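3'-5'-exonuclease (Saccharomyces cerevisiae, PDB 3E2V) is a magnesium-binding TatD-type nuclease that probably cuts double-stranded DNA and also excises it from the 3' to the 5' end. Local coordinates at residues Asp143-Gln148 against Thr154-Ile159; Leu19-Pro24 against Ile69-Ser74; Arg326-Pro331 against Asn361-Ala366. All blocks are in the same frame, centred on the assembly; numbering follows the deposited sequence.

Contact 1. Residues Asp143-Gln148 against Thr154-Ile159; sequences DLMNQQ and TSFRSI
T154 and Q148 make the polar closure of this contact: the threonine hydroxyl OG1 donates to the last-turn carbonyl Q148 O over only 2.5 Å, arriving 23° out of the carbonyl plane. A chi1 of -175° turns OG1 away from T154 N, and F156 N, two residues on, donates to it at 3.1 Å, an ST turn. A valine here would probably leave Q148 O without its hydroxyl donor and F156 N without its acceptor, freeing the turn to shift. The tight part lies just beyond. The F156 ring is wedged obliquely against the helix, its CE2 atom 3.4 Å from M145 O, while its CD2 atom lies 3.8 Å from Q148 CB. M145 CB and CG run past the CZ corner of the ring, and the extended methionine chain carries its CE methyl on to I159 CG2, 3.8 Å away, the two side chains crossing at about a right angle. This is one step of the TIM barrel: helix 132-149 belongs to the beta-alpha-beta crossover between the adjacent parallel strands 82-87 and 156-165, and I87 of the former touches M145, Q148 and F156. The helix packs outside strand 156-165, into which it leads through a short loop, and the axis of its 143-148 segment passes 9.5 Å from that of 156-159, roughly antiparallel to it. On the outer side the contact is looser. Q148 bends at its second torsion (chi2 -64°), and its NE2 donates to Q147 OE1 at 2.9 Å, in the plane of its own amide but above the carbonyl plane of Q147. Q147 itself faces solvent.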
loop_
_atom_site.group_PDB
_atom_site.type_symbol
_atom_site.label_atom_id
_atom_site.label_comp_id
_atom_site.label_asym_id
_atom_site.label_seq_id
_atom_site.Cartn_x
_atom_site.Cartn_y
_atom_site.Cartn_z
ATOM N N ASP A 143 17.662 -9.178 6.559
ATOM C CA ASP A 143 18.174 -10.278 5.735
ATOM C C ASP A 143 17.224 -10.631 4.588
ATOM O O ASP A 143 17.662 -10.824 3.453
ATOM C CB ASP A 143 18.447 -11.509 6.592
ATOM C CG ASP A 143 19.713 -11.372 7.447
ATOM O OD1 ASP A 143 20.507 -10.412 7.261
ATOM O OD2 ASP A 143 19.884 -12.236 8.336
ATOM N N LEU A 144 15.925 -10.681 4.876
ATOM C CA LEU A 144 14.919 -10.936 3.848
ATOM C C LEU A 144 14.930 -9.880 2.746
ATOM O O LEU A 144 14.931 -10.196 1.555
ATOM C CB LEU A 144 13.526 -11.015 4.472
ATOM C CG LEU A 144 12.383 -11.336 3.507
ATOM C CD1 LEU A 144 12.599 -12.707 2.882
ATOM C CD2 LEU A 144 11.057 -11.298 4.266
ATOM N N MET A 145 14.930 -8.609 3.147
ATOM C CA MET A 145 15.001 -7.507 2.193
ATOM C C MET A 145 16.243 -7.625 1.312
ATOM O O MET A 145 16.145 -7.505 0.099
ATOM C CB MET A 145 14.995 -6.157 2.927
ATOM C CG MET A 145 13.695 -5.829 3.629
ATOM S SD MET A 145 13.784 -4.166 4.450
ATOM C CE MET A 145 12.109 -4.087 5.172
ATOM N N ASN A 146 17.400 -7.886 1.916
ATOM C CA ASN A 146 18.617 -8.035 1.132
ATOM C C ASN A 146 18.582 -9.215 0.170
ATOM O O ASN A 146 18.983 -9.072 -0.979
ATOM C CB ASN A 146 19.833 -8.121 2.042
ATOM C CG ASN A 146 20.158 -6.811 2.664
ATOM O OD1 ASN A 146 19.932 -5.751 2.070
ATOM N ND2 ASN A 146 20.705 -6.860 3.867
ATOM N N GLN A 147 18.097 -10.363 0.643
ATOM C CA GLN A 147 17.955 -11.556 -0.202
ATOM C C GLN A 147 17.100 -11.226 -1.421
ATOM O O GLN A 147 17.445 -11.563 -2.555
ATOM C CB GLN A 147 17.317 -12.714 0.582
ATOM C CG GLN A 147 16.877 -13.907 -0.311
ATOM C CD GLN A 147 15.907 -14.899 0.349
ATOM O OE1 GLN A 147 14.791 -14.549 0.768
ATOM N NE2 GLN A 147 16.324 -16.168 0.402
ATOM N N GLN A 148 15.974 -10.563 -1.177
ATOM C CA GLN A 148 15.044 -10.271 -2.257
ATOM C C GLN A 148 15.485 -9.134 -3.179
ATOM O O GLN A 148 15.097 -9.094 -4.341
ATOM C CB GLN A 148 13.635 -10.023 -1.695
ATOM C CG GLN A 148 13.060 -11.244 -0.975
ATOM C CD GLN A 148 12.856 -12.417 -1.904
ATOM O OE1 GLN A 148 12.313 -12.264 -3.001
ATOM N NE2 GLN A 148 13.297 -13.595 -1.478
ATOM N N THR A 154 14.486 -8.344 -9.771
ATOM C CA THR A 154 13.628 -8.631 -8.616
ATOM C C THR A 154 12.247 -7.973 -8.676
ATOM O O THR A 154 12.112 -6.853 -9.171
ATOM C CB THR A 154 14.313 -8.243 -7.291
ATOM O OG1 THR A 154 13.477 -8.653 -6.202
ATOM C CG2 THR A 154 14.584 -6.740 -7.209
ATOM N N SER A 155 11.251 -8.685 -8.147
ATOM C CA SER A 155 9.883 -8.166 -8.024
ATOM C C SER A 155 9.693 -7.349 -6.756
ATOM O O SER A 155 8.665 -6.676 -6.618
ATOM C CB SER A 155 8.853 -9.299 -8.009
ATOM O OG SER A 155 9.004 -10.165 -9.122
ATOM N N PHE A 156 10.660 -7.417 -5.835
ATOM C CA PHE A 156 10.636 -6.607 -4.599
ATOM C C PHE A 156 10.996 -5.166 -4.944
ATOM O O PHE A 156 12.148 -4.896 -5.307
ATOM C CB PHE A 156 11.641 -7.202 -3.594
ATOM C CG PHE A 156 11.960 -6.324 -2.402
ATOM C CD1 PHE A 156 10.963 -5.621 -1.712
ATOM C CD2 PHE A 156 13.264 -6.250 -1.940
ATOM C CE1 PHE A 156 11.291 -4.835 -0.596
ATOM C CE2 PHE A 156 13.595 -5.487 -0.837
ATOM C CZ PHE A 156 12.609 -4.758 -0.160
ATOM N N ARG A 157 10.033 -4.243 -4.844
ATOM C CA ARG A 157 10.258 -2.866 -5.337
ATOM C C ARG A 157 10.038 -1.753 -4.317
ATOM O O ARG A 157 10.324 -0.608 -4.620
ATOM C CB ARG A 157 9.388 -2.555 -6.572
ATOM C CG ARG A 157 9.700 -3.367 -7.840
ATOM C CD ARG A 157 11.097 -3.105 -8.382
ATOM N NE ARG A 157 11.385 -3.928 -9.562
ATOM C CZ ARG A 157 11.148 -3.564 -10.823
ATOM N NH1 ARG A 157 10.605 -2.386 -11.104
ATOM N NH2 ARG A 157 11.448 -4.396 -11.819
ATOM N N SER A 158 9.553 -2.070 -3.118
ATOM C CA SER A 158 9.277 -1.009 -2.147
ATOM C C SER A 158 9.296 -1.576 -0.735
ATOM O O SER A 158 8.863 -2.709 -0.509
ATOM C CB SER A 158 7.896 -0.390 -2.432
ATOM O OG SER A 158 7.612 0.705 -1.550
ATOM N N ILE A 159 9.808 -0.790 0.211
ATOM C CA ILE A 159 9.825 -1.167 1.624
ATOM C C ILE A 159 8.561 -0.624 2.277
ATOM O O ILE A 159 8.314 0.586 2.236
ATOM C CB ILE A 159 11.117 -0.652 2.305
ATOM C CG1 ILE A 159 12.319 -1.461 1.772
ATOM C CG2 ILE A 159 11.014 -0.735 3.824
ATOM C CD1 ILE A 159 13.687 -0.798 2.032
#

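Contact 2. Residues Leu19-Pro24 against Ile69-Ser74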
loop_
_atom_site.group_PDB
_atom_site.type_symbol
_atom_site.label_atom_id
_atom_site.label_comp_id
_atom_site.label_asym_id
_atom_site.label_seq_id
_atom_site.Cartn_x
_atom_site.Cartn_y
_atom_site.Cartn_z
ATOM N N LEU A 19 -2.596 -3.223 -4.170
ATOM C CA LEU A 19 -3.327 -4.439 -4.401
ATOM C C LEU A 19 -3.043 -5.455 -3.283
ATOM O O LEU A 19 -1.921 -5.954 -3.148
ATOM C CB LEU A 19 -2.959 -5.002 -5.779
ATOM C CG LEU A 19 -3.574 -6.357 -6.166
ATOM C CD1 LEU A 19 -5.088 -6.344 -6.007
ATOM C CD2 LEU A 19 -3.231 -6.697 -7.594
ATOM N N ASN A 20 -4.052 -5.760 -2.466
ATOM C CA ASN A 20 -3.828 -6.707 -1.364
ATOM C C ASN A 20 -4.099 -8.124 -1.835
ATOM O O ASN A 20 -5.063 -8.769 -1.409
ATOM C CB ASN A 20 -4.740 -6.354 -0.195
ATOM C CG ASN A 20 -4.503 -4.960 0.311
ATOM O OD1 ASN A 20 -3.523 -4.701 1.011
ATOM N ND2 ASN A 20 -5.425 -4.039 -0.035
ATOM N N LEU A 21 -3.264 -8.594 -2.756
ATOM C CA LEU A 21 -3.534 -9.847 -3.456
ATOM C C LEU A 21 -3.487 -11.084 -2.574
ATOM O O LEU A 21 -4.108 -12.100 -2.908
ATOM C CB LEU A 21 -2.580 -9.979 -4.637
ATOM C CG LEU A 21 -3.044 -10.996 -5.684
ATOM C CD1 LEU A 21 -4.343 -10.564 -6.378
ATOM C CD2 LEU A 21 -1.940 -11.226 -6.707
ATOM N N THR A 22 -2.790 -11.009 -1.448
ATOM C CA THR A 22 -2.808 -12.127 -0.502
ATOM C C THR A 22 -4.082 -12.211 0.338
ATOM O O THR A 22 -4.219 -13.152 1.132
ATOM C CB THR A 22 -1.632 -12.064 0.475
ATOM O OG1 THR A 22 -1.767 -10.903 1.319
ATOM C CG2 THR A 22 -0.313 -12.020 -0.269
ATOM N N ASP A 23 -4.999 -11.244 0.213
ATOM C CA ASP A 23 -6.173 -11.258 1.064
ATOM C C ASP A 23 -6.986 -12.537 0.870
ATOM O O ASP A 23 -7.148 -12.986 -0.259
ATOM C CB ASP A 23 -7.057 -10.053 0.808
ATOM C CG ASP A 23 -8.121 -9.935 1.861
ATOM O OD1 ASP A 23 -7.849 -9.322 2.905
ATOM O OD2 ASP A 23 -9.194 -10.526 1.672
ATOM N N PRO A 24 -7.465 -13.150 1.972
ATOM C CA PRO A 24 -8.249 -14.375 1.805
ATOM C C PRO A 24 -9.432 -14.320 0.840
ATOM O O PRO A 24 -9.754 -15.345 0.239
ATOM C CB PRO A 24 -8.693 -14.697 3.234
ATOM C CG PRO A 24 -7.550 -14.168 4.059
ATOM C CD PRO A 24 -7.257 -12.843 3.398
ATOM N N ILE A 69 5.796 -12.559 -1.672
ATOM C CA ILE A 69 6.911 -13.065 -2.476
ATOM C C ILE A 69 6.515 -14.327 -3.230
ATOM O O ILE A 69 6.743 -14.425 -4.426
ATOM C CB ILE A 69 8.147 -13.353 -1.591
ATOM C CG1 ILE A 69 8.759 -12.041 -1.078
ATOM C CG2 ILE A 69 9.214 -14.133 -2.364
ATOM C CD1 ILE A 69 9.617 -12.239 0.164
ATOM N N GLU A 70 5.921 -15.264 -2.510
ATOM C CA GLU A 70 5.613 -16.575 -3.077
ATOM C C GLU A 70 4.457 -16.498 -4.044
ATOM O O GLU A 70 4.460 -17.186 -5.065
ATOM C CB GLU A 70 5.302 -17.553 -1.963
ATOM C CG GLU A 70 6.532 -17.881 -1.142
ATOM C CD GLU A 70 6.188 -18.507 0.191
ATOM O OE1 GLU A 70 5.026 -18.930 0.395
ATOM O OE2 GLU A 70 7.098 -18.568 1.052
ATOM N N LEU A 71 3.460 -15.673 -3.732
ATOM C CA LEU A 71 2.313 -15.539 -4.618
ATOM C C LEU A 71 2.722 -14.910 -5.950
ATOM O O LEU A 71 2.318 -15.381 -7.025
ATOM C CB LEU A 71 1.191 -14.738 -3.938
ATOM C CG LEU A 71 -0.092 -14.516 -4.746
ATOM C CD1 LEU A 71 -0.717 -15.852 -5.173
ATOM C CD2 LEU A 71 -1.088 -13.703 -3.916
ATOM N N VAL A 72 3.511 -13.842 -5.873
ATOM C CA VAL A 72 3.989 -13.172 -7.067
ATOM C C VAL A 72 4.828 -14.135 -7.910
ATOM O O VAL A 72 4.608 -14.235 -9.117
ATOM C CB VAL A 72 4.767 -11.884 -6.696
ATOM C CG1 VAL A 72 5.543 -11.330 -7.900
ATOM C CG2 VAL A 72 3.797 -10.845 -6.187
ATOM N N SER A 73 5.721 -14.889 -7.270
ATOM C CA SER A 73 6.479 -15.921 -8.003
ATOM C C SER A 73 5.553 -16.965 -8.653
ATOM O O SER A 73 5.759 -17.356 -9.806
ATOM C CB SER A 73 7.466 -16.611 -7.077
ATOM O OG SER A 73 8.193 -17.622 -7.786
ATOM N N SER A 74 4.523 -17.386 -7.922
ATOM C CA SER A 74 3.624 -18.451 -8.386
ATOM C C SER A 74 2.836 -18.065 -9.629
ATOM O O SER A 74 2.450 -18.934 -10.420
ATOM C CB SER A 74 2.653 -18.860 -7.283
ATOM O OG SER A 74 3.346 -19.541 -6.251
#
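L21 and L71 meet at about a right angle, and a single methyl group, L71 CD2, takes nearly the whole contact. Traced outward, L21 first brings CB to within 4.1 Å of L71 CD2. Its branch carbon L21 CG is closer, 3.8 Å from the same L71 CD2 methyl, and beyond it the CD2 branch of L21 keeps that separation, so L71 CD2 sits against CB, CG and the CD2 branch of L21. L71 reaches across because its CG is anti to the backbone N (chi1 180°), which sends the branch out from the helix toward the loop. There L71 CD2 also rests 3.6 Å from the carbonyl oxygen L21 O, whose hydrogen bond comes from H27 NE2. The next residue flanks the methyl, with T22 CG2 at 4.1 Å from L71 CD2; the hydroxyl of T22 bonds instead to E64 on the same helix as L71. L21 and T22 are the central residues of a type I beta turn closed by D23 N to N20 O (3.0 Å), which presents both to the helix. On the helix, E70 O receives S74 N and S74 OG from opposite faces of its plane. The first turn residue, N20, bonds to the metal ligand D303 and to A304 O, linking this loop to the magnesium site. Helix 62-75 thus lies against the loop that follows the first barrel strand, while L21 also packs on V57 of strand 52-57 and L83 of strand 82-87, and I69 turns to helix 132-149.

Contact 3. Residues Arg326-Pro331 against Asn361-Ala366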
loop_
_atom_site.group_PDB
_atom_site.type_symbol
_atom_site.label_atom_id
_atom_site.label_comp_id
_atom_site.label_asym_id
_atom_site.label_seq_id
_atom_site.Cartn_x
_atom_site.Cartn_y
_atom_site.Cartn_z
ATOM N N ARG A 326 -21.049 8.707 -21.077
ATOM C CA ARG A 326 -19.714 8.338 -21.560
ATOM C C ARG A 326 -19.525 6.846 -21.838
ATOM O O ARG A 326 -18.390 6.372 -21.922
ATOM C CB ARG A 326 -18.637 8.847 -20.597
ATOM N N ASP A 327 -20.628 6.110 -21.973
ATOM C CA ASP A 327 -20.585 4.693 -22.347
ATOM C C ASP A 327 -19.853 3.802 -21.338
ATOM O O ASP A 327 -19.215 2.818 -21.729
ATOM C CB ASP A 327 -19.957 4.517 -23.739
ATOM N N PHE A 328 -19.958 4.137 -20.052
ATOM C CA PHE A 328 -19.193 3.426 -19.019
ATOM C C PHE A 328 -19.966 2.254 -18.416
ATOM O O PHE A 328 -21.132 2.395 -18.034
ATOM C CB PHE A 328 -18.732 4.387 -17.912
ATOM C CG PHE A 328 -17.809 3.751 -16.902
ATOM C CD1 PHE A 328 -16.502 3.423 -17.253
ATOM C CD2 PHE A 328 -18.254 3.473 -15.615
ATOM C CE1 PHE A 328 -15.641 2.817 -16.329
ATOM C CE2 PHE A 328 -17.398 2.871 -14.678
ATOM C CZ PHE A 328 -16.089 2.550 -15.045
ATOM N N GLU A 329 -19.296 1.107 -18.320
ATOM C CA GLU A 329 -19.887 -0.096 -17.741
ATOM C C GLU A 329 -19.586 -0.211 -16.245
ATOM O O GLU A 329 -18.416 -0.316 -15.845
ATOM C CB GLU A 329 -19.391 -1.338 -18.489
ATOM N N TYR A 330 -20.645 -0.163 -15.436
ATOM C CA TYR A 330 -20.592 -0.349 -13.986
ATOM C C TYR A 330 -21.616 -1.426 -13.596
ATOM O O TYR A 330 -22.804 -1.293 -13.914
ATOM C CB TYR A 330 -20.902 0.970 -13.264
ATOM C CG TYR A 330 -20.853 0.927 -11.748
ATOM C CD1 TYR A 330 -19.673 1.200 -11.060
ATOM C CD2 TYR A 330 -21.998 0.647 -10.992
ATOM C CE1 TYR A 330 -19.625 1.183 -9.662
ATOM C CE2 TYR A 330 -21.955 0.614 -9.589
ATOM C CZ TYR A 330 -20.765 0.887 -8.931
ATOM O OH TYR A 330 -20.715 0.875 -7.550
ATOM N N PRO A 331 -21.171 -2.518 -12.943
ATOM C CA PRO A 331 -19.774 -2.879 -12.711
ATOM C C PRO A 331 -19.082 -3.287 -14.013
ATOM O O PRO A 331 -19.737 -3.440 -15.046
ATOM C CB PRO A 331 -19.879 -4.075 -11.766
ATOM C CG PRO A 331 -21.217 -4.683 -12.082
ATOM C CD PRO A 331 -22.100 -3.514 -12.374
ATOM N N ASN A 361 -10.964 -2.064 -11.067
ATOM C CA ASN A 361 -11.708 -0.854 -10.751
ATOM C C ASN A 361 -10.839 0.396 -10.622
ATOM O O ASN A 361 -11.314 1.451 -10.206
ATOM C CB ASN A 361 -12.585 -1.075 -9.515
ATOM C CG ASN A 361 -13.766 -1.983 -9.817
ATOM O OD1 ASN A 361 -14.100 -2.204 -10.979
ATOM N ND2 ASN A 361 -14.368 -2.541 -8.785
ATOM N N MET A 362 -9.580 0.286 -11.030
ATOM C CA MET A 362 -8.708 1.466 -11.143
ATOM C C MET A 362 -9.365 2.585 -11.947
ATOM O O MET A 362 -9.301 3.760 -11.575
ATOM C CB MET A 362 -7.376 1.067 -11.781
ATOM C CG MET A 362 -6.406 0.458 -10.763
ATOM S SD MET A 362 -5.746 1.622 -9.454
ATOM C CE MET A 362 -4.528 2.516 -10.502
ATOM N N GLU A 363 -9.982 2.204 -13.063
ATOM C CA GLU A 363 -10.619 3.174 -13.940
ATOM C C GLU A 363 -11.681 4.012 -13.235
ATOM O O GLU A 363 -11.880 5.181 -13.584
ATOM C CB GLU A 363 -11.197 2.481 -15.174
ATOM C CG GLU A 363 -12.276 1.454 -14.891
ATOM C CD GLU A 363 -12.743 0.740 -16.138
ATOM O OE1 GLU A 363 -12.353 1.143 -17.254
ATOM O OE2 GLU A 363 -13.498 -0.248 -15.985
ATOM N N GLN A 364 -12.347 3.444 -12.226
ATOM C CA GLN A 364 -13.342 4.200 -11.464
ATOM C C GLN A 364 -12.672 5.267 -10.617
ATOM O O GLN A 364 -13.163 6.371 -10.500
ATOM C CB GLN A 364 -14.167 3.267 -10.567
ATOM C CG GLN A 364 -14.977 2.226 -11.305
ATOM C CD GLN A 364 -15.702 1.289 -10.363
ATOM O OE1 GLN A 364 -15.731 1.496 -9.168
ATOM N NE2 GLN A 364 -16.287 0.236 -10.918
ATOM N N VAL A 365 -11.545 4.923 -9.999
ATOM C CA VAL A 365 -10.835 5.913 -9.183
ATOM C C VAL A 365 -10.367 7.062 -10.086
ATOM O O VAL A 365 -10.521 8.234 -9.728
ATOM C CB VAL A 365 -9.652 5.273 -8.427
ATOM C CG1 VAL A 365 -9.014 6.269 -7.442
ATOM C CG2 VAL A 365 -10.125 4.020 -7.690
ATOM N N ALA A 366 -9.849 6.720 -11.272
ATOM C CA ALA A 366 -9.337 7.733 -12.200
ATOM C C ALA A 366 -10.469 8.675 -12.659
ATOM O O ALA A 366 -10.294 9.893 -12.703
ATOM C CB ALA A 366 -8.675 7.068 -13.396
HETATM O O HOH W 1 -15.903 -0.702 -17.291
HETATM O O HOH W 2 -17.041 -0.133 -13.365
#
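F328 points its ring edge at E363 and Q364, two consecutive residues of the first turn of helix 362-373. This helix packs through M362 on strands 14-16 and 298-300, the first and last strands of the TIM barrel, and so covers the seam where the barrel closes; the loop 326-331, which follows helix 316-325, meets its first turn. E363 carries its CG between the backbone N and the carbonyl carbon (chi1 62°), and from there the extended chain reaches out to the CE1-CZ edge of the phenyl ring. Its carboxylate carbon E363 CD lies 3.6 Å from F328 CE1, near the ring plane, with the carboxylate turned 73° from the ring, so the group stands steeply across the edge. The charge has a mate elsewhere: E363 OE1 forms a salt bridge with R50. Q364 meets the two aromatic residues with different parts of its chain. Its methylene Q364 CG sits 3.9 Å from F328 CZ, again at the ring edge, whereas its amide turns to Y330. There the two side chains cross at about a right angle and their planes stand 45° apart. Q364 NE2 approaches obliquely to 3.5 Å from Y330 CD1, and Q364 OE1 lies at the ring edge, in plane. Y330 is held at its far end by a hydrogen bond between its OH and I309 O, and its ring packs edge-to-face with F316; a cis peptide bond follows it, leading into P331. Polar links between the segments run through water. E329 O accepts from two waters, one at 2.9 Å that also donates to E363 OE2, the other at 2.8 Å that accepts from Q364 NE2.

In the fold
Contacts 1 and 2, their centres 15 Å apart, touch where I69 of helix 62-75 packs on helix 132-149: Q148 OE1 lies 3.7 Å from I69 CG2. Contact 3 is centred about 25 Å from contact 2 and 33 Å from contact 1, which lies on the opposite side of the chain's centre. The T22 side chain is about 11 Å from the magnesium ion bound by H253 and D303. The I159 and T22 side chains are each about 9 Å from that of E161, a magnesium ligand of this protein that does not hold the ion in this model. The Q364 side chain is about 12 Å from that of D303 and 5 Å from a bound glycerol, probably from the crystallisation liquor.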